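PDB 4RPC: putative alpha/beta hydrolase, which probably hydrolyses an as yet unidentified substrate, as a predicted serine hydrolase of the alpha/beta hydrolase family. Local coordinates for residues P22-F32 with K88-G98. Sequence-based numbering, arbitrary orientation.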
loop_
_atom_site.group_PDB
_atom_site.type_symbol
_atom_site.label_atom_id
_atom_site.label_comp_id
_atom_site.label_asym_id
_atom_site.label_seq_id
_atom_site.Cartn_x
_atom_site.Cartn_y
_atom_site.Cartn_z
ATOM N N PRO A 22 12.878 -14.245 -8.462
ATOM C CA PRO A 22 11.420 -14.158 -8.365
ATOM C C PRO A 22 10.958 -12.714 -8.185
ATOM O O PRO A 22 11.616 -11.929 -7.495
ATOM C CB PRO A 22 11.072 -15.000 -7.119
ATOM C CG PRO A 22 12.262 -15.918 -6.901
ATOM C CD PRO A 22 13.463 -15.260 -7.550
ATOM N N LYS A 23 9.813 -12.380 -8.776
ATOM C CA LYS A 23 9.392 -10.995 -8.790
ATOM C C LYS A 23 8.516 -10.622 -7.564
ATOM O O LYS A 23 7.500 -11.239 -7.291
ATOM C CB LYS A 23 8.651 -10.706 -10.073
ATOM C CG LYS A 23 9.560 -10.309 -11.217
ATOM C CD LYS A 23 10.286 -11.505 -11.775
ATOM C CE LYS A 23 10.841 -11.152 -13.134
ATOM N NZ LYS A 23 12.049 -11.953 -13.401
ATOM N N VAL A 24 8.929 -9.562 -6.883
ATOM C CA VAL A 24 8.258 -9.028 -5.756
ATOM C C VAL A 24 7.962 -7.528 -6.034
ATOM O O VAL A 24 8.878 -6.718 -6.241
ATOM C CB VAL A 24 9.145 -9.209 -4.516
ATOM C CG1 VAL A 24 8.531 -8.558 -3.287
ATOM C CG2 VAL A 24 9.381 -10.710 -4.246
ATOM N N LEU A 25 6.693 -7.172 -6.033
ATOM C CA LEU A 25 6.242 -5.769 -6.268
ATOM C C LEU A 25 5.936 -5.080 -4.960
ATOM O O LEU A 25 5.187 -5.611 -4.170
ATOM C CB LEU A 25 4.921 -5.782 -7.066
ATOM C CG LEU A 25 4.711 -5.100 -8.387
ATOM C CD1 LEU A 25 3.223 -5.093 -8.685
ATOM C CD2 LEU A 25 5.248 -3.692 -8.502
ATOM N N LEU A 26 6.449 -3.880 -4.765
ATOM C CA LEU A 26 6.243 -3.136 -3.567
ATOM C C LEU A 26 5.589 -1.821 -3.901
ATOM O O LEU A 26 6.220 -0.972 -4.603
ATOM C CB LEU A 26 7.579 -2.853 -2.901
ATOM C CG LEU A 26 8.444 -4.052 -2.616
ATOM C CD1 LEU A 26 9.813 -3.569 -2.165
ATOM C CD2 LEU A 26 7.837 -4.903 -1.535
ATOM N N ILE A 27 4.345 -1.646 -3.408
ATOM C CA ILE A 27 3.486 -0.487 -3.768
ATOM C C ILE A 27 3.212 0.352 -2.576
ATOM O O ILE A 27 2.571 -0.090 -1.625
ATOM C CB ILE A 27 2.159 -0.903 -4.439
ATOM C CG1 ILE A 27 2.378 -1.952 -5.526
ATOM C CG2 ILE A 27 1.459 0.313 -5.039
ATOM C CD1 ILE A 27 1.098 -2.487 -6.179
ATOM N N HIS A 28 3.748 1.568 -2.600
ATOM C CA HIS A 28 3.614 2.518 -1.515
ATOM C C HIS A 28 2.242 3.175 -1.445
ATOM O O HIS A 28 1.404 2.992 -2.325
ATOM C CB HIS A 28 4.715 3.576 -1.590
ATOM C CG HIS A 28 4.564 4.580 -2.709
ATOM N ND1 HIS A 28 3.724 5.660 -2.614
ATOM C CD2 HIS A 28 5.244 4.742 -3.868
ATOM C CE1 HIS A 28 3.805 6.392 -3.713
ATOM N NE2 HIS A 28 4.723 5.867 -4.491
ATOM N N GLY A 29 1.989 3.894 -0.366
ATOM C CA GLY A 29 0.677 4.523 -0.170
ATOM C C GLY A 29 0.649 6.012 -0.511
ATOM O O GLY A 29 1.670 6.621 -0.899
ATOM N N ALA A 30 -0.547 6.579 -0.421
ATOM C CA ALA A 30 -0.735 8.008 -0.628
ATOM C C ALA A 30 0.165 8.825 0.295
ATOM O O ALA A 30 0.187 8.629 1.488
ATOM C CB ALA A 30 -2.185 8.384 -0.360
ATOM N N GLY A 31 0.864 9.790 -0.285
ATOM C CA GLY A 31 1.776 10.661 0.437
ATOM C C GLY A 31 3.165 10.115 0.643
ATOM O O GLY A 31 4.010 10.853 1.124
ATOM N N PHE A 32 3.405 8.849 0.329
ATOM C CA PHE A 32 4.700 8.189 0.615
ATOM C C PHE A 32 5.590 8.354 -0.596
ATOM O O PHE A 32 5.176 8.987 -1.573
ATOM C CB PHE A 32 4.509 6.710 0.960
ATOM C CG PHE A 32 3.722 6.466 2.220
ATOM C CD1 PHE A 32 3.301 7.510 3.027
ATOM C CD2 PHE A 32 3.499 5.161 2.664
ATOM C CE1 PHE A 32 2.656 7.254 4.242
ATOM C CE2 PHE A 32 2.833 4.905 3.851
ATOM C CZ PHE A 32 2.400 5.953 4.625
ATOM N N LYS A 88 4.231 -12.655 -14.408
ATOM C CA LYS A 88 3.904 -13.293 -13.138
ATOM C C LYS A 88 4.699 -12.655 -12.012
ATOM O O LYS A 88 5.902 -12.432 -12.139
ATOM C CB LYS A 88 4.229 -14.787 -13.198
ATOM C CG LYS A 88 3.905 -15.557 -11.917
ATOM C CD LYS A 88 4.162 -17.062 -12.068
ATOM C CE LYS A 88 5.661 -17.369 -12.170
ATOM N NZ LYS A 88 6.114 -18.687 -11.600
ATOM N N VAL A 89 4.041 -12.345 -10.905
ATOM C CA VAL A 89 4.760 -11.897 -9.749
ATOM C C VAL A 89 4.494 -12.803 -8.567
ATOM O O VAL A 89 3.354 -13.285 -8.351
ATOM C CB VAL A 89 4.471 -10.404 -9.417
ATOM C CG1 VAL A 89 4.587 -9.563 -10.680
ATOM C CG2 VAL A 89 3.136 -10.217 -8.798
ATOM N N GLN A 90 5.522 -13.022 -7.771
ATOM C CA GLN A 90 5.372 -14.007 -6.705
ATOM C C GLN A 90 4.657 -13.376 -5.561
ATOM O O GLN A 90 3.903 -14.058 -4.869
ATOM C CB GLN A 90 6.708 -14.562 -6.216
ATOM C CG GLN A 90 7.500 -15.430 -7.180
ATOM C CD GLN A 90 6.705 -16.534 -7.763
ATOM O OE1 GLN A 90 6.045 -17.297 -7.058
ATOM N NE2 GLN A 90 6.715 -16.606 -9.079
ATOM N N ALA A 91 4.885 -12.061 -5.354
ATOM C CA ALA A 91 4.199 -11.308 -4.286
ATOM C C ALA A 91 4.099 -9.809 -4.577
ATOM O O ALA A 91 5.059 -9.204 -5.025
ATOM C CB ALA A 91 4.944 -11.490 -2.975
ATOM N N ILE A 92 2.965 -9.228 -4.239
ATOM C CA ILE A 92 2.794 -7.803 -4.114
ATOM C C ILE A 92 2.553 -7.431 -2.647
ATOM O O ILE A 92 1.639 -7.984 -1.996
ATOM C CB ILE A 92 1.593 -7.309 -4.923
ATOM C CG1 ILE A 92 1.586 -7.932 -6.325
ATOM C CG2 ILE A 92 1.655 -5.797 -5.074
ATOM C CD1 ILE A 92 0.435 -7.384 -7.136
ATOM N N TYR A 93 3.406 -6.559 -2.114
ATOM C CA TYR A 93 3.161 -5.959 -0.847
ATOM C C TYR A 93 2.632 -4.571 -1.159
ATOM O O TYR A 93 3.178 -3.862 -1.992
ATOM C CB TYR A 93 4.425 -5.918 0.014
ATOM C CG TYR A 93 4.249 -5.059 1.225
ATOM C CD1 TYR A 93 3.756 -5.568 2.405
ATOM C CD2 TYR A 93 4.503 -3.688 1.156
ATOM C CE1 TYR A 93 3.571 -4.761 3.507
ATOM C CE2 TYR A 93 4.318 -2.884 2.253
ATOM C CZ TYR A 93 3.839 -3.426 3.426
ATOM O OH TYR A 93 3.692 -2.576 4.502
ATOM N N GLY A 94 1.524 -4.202 -0.558
ATOM C CA GLY A 94 1.033 -2.877 -0.736
ATOM C C GLY A 94 0.601 -2.316 0.568
ATOM O O GLY A 94 -0.053 -3.002 1.375
ATOM N N VAL A 95 1.001 -1.074 0.808
ATOM C CA VAL A 95 0.640 -0.420 2.041
ATOM C C VAL A 95 -0.357 0.657 1.723
ATOM O O VAL A 95 -0.149 1.474 0.828
ATOM C CB VAL A 95 1.868 0.133 2.822
ATOM C CG1 VAL A 95 2.612 1.177 2.016
ATOM C CG2 VAL A 95 1.414 0.733 4.165
ATOM N N SER A 96 -1.463 0.618 2.453
ATOM C CA SER A 96 -2.523 1.606 2.382
ATOM C C SER A 96 -3.136 1.630 0.991
ATOM O O SER A 96 -3.580 0.589 0.498
ATOM C CB SER A 96 -1.952 2.977 2.824
ATOM O OG SER A 96 -2.992 3.793 3.369
ATOM N N LEU A 97 -3.185 2.784 0.342
ATOM C CA LEU A 97 -3.640 2.802 -1.039
ATOM C C LEU A 97 -2.942 1.752 -1.894
ATOM O O LEU A 97 -3.540 1.209 -2.810
ATOM C CB LEU A 97 -3.329 4.130 -1.652
ATOM C CG LEU A 97 -3.677 4.319 -3.117
ATOM C CD1 LEU A 97 -5.129 4.017 -3.391
ATOM C CD2 LEU A 97 -3.320 5.774 -3.477
ATOM N N GLY A 98 -1.682 1.487 -1.589
ATOM C CA GLY A 98 -0.931 0.566 -2.368
ATOM C C GLY A 98 -1.531 -0.831 -2.264
ATOM O O GLY A 98 -1.352 -1.614 -3.173
HETATM O O HOH W 1 7.968 -14.236 -10.097
#
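Two parallel strands of the alpha/beta hydrolase sheet, 23-27 and 88-95, meet here, the second running into what is probably the nucleophile elbow, G94-V95-S96-L97-G98. L25 N donates to A91 O (2.8 Å) and I27 N to Y93 O, while L25 O accepts from Y93 N and I27 O from V95 N (3.1 Å), the usual parallel hydrogen-bond pattern. K23 O accepts a hydrogen bond from Q90 N (2.7 Å) and a weak one from A91 N. On one face L25 and I92 lie side by side. I27 slants across I92, its CD1 3.5 Å from I92 CG2, while its CG2, anti to the backbone N, reaches G98 CA at 3.6 Å. Cutting I27 back to an alanine removes the CD1 contact on I92 CG2 and is likely to open a gap beside G98 CA. A side chain on G98 would strike I27 O and H28 O; its absence lets the helix start sit close to strand 23-27. On the other face L26 CD2 meets Y93 CB, and the Y93 hydroxyl is hydrogen-bonded to the D119 carboxylate. Beyond the strand, a type II turn is braced by G29 O, which accepts from H28 ND1 (2.8 Å) and F32 N on opposite faces of its carbonyl plane.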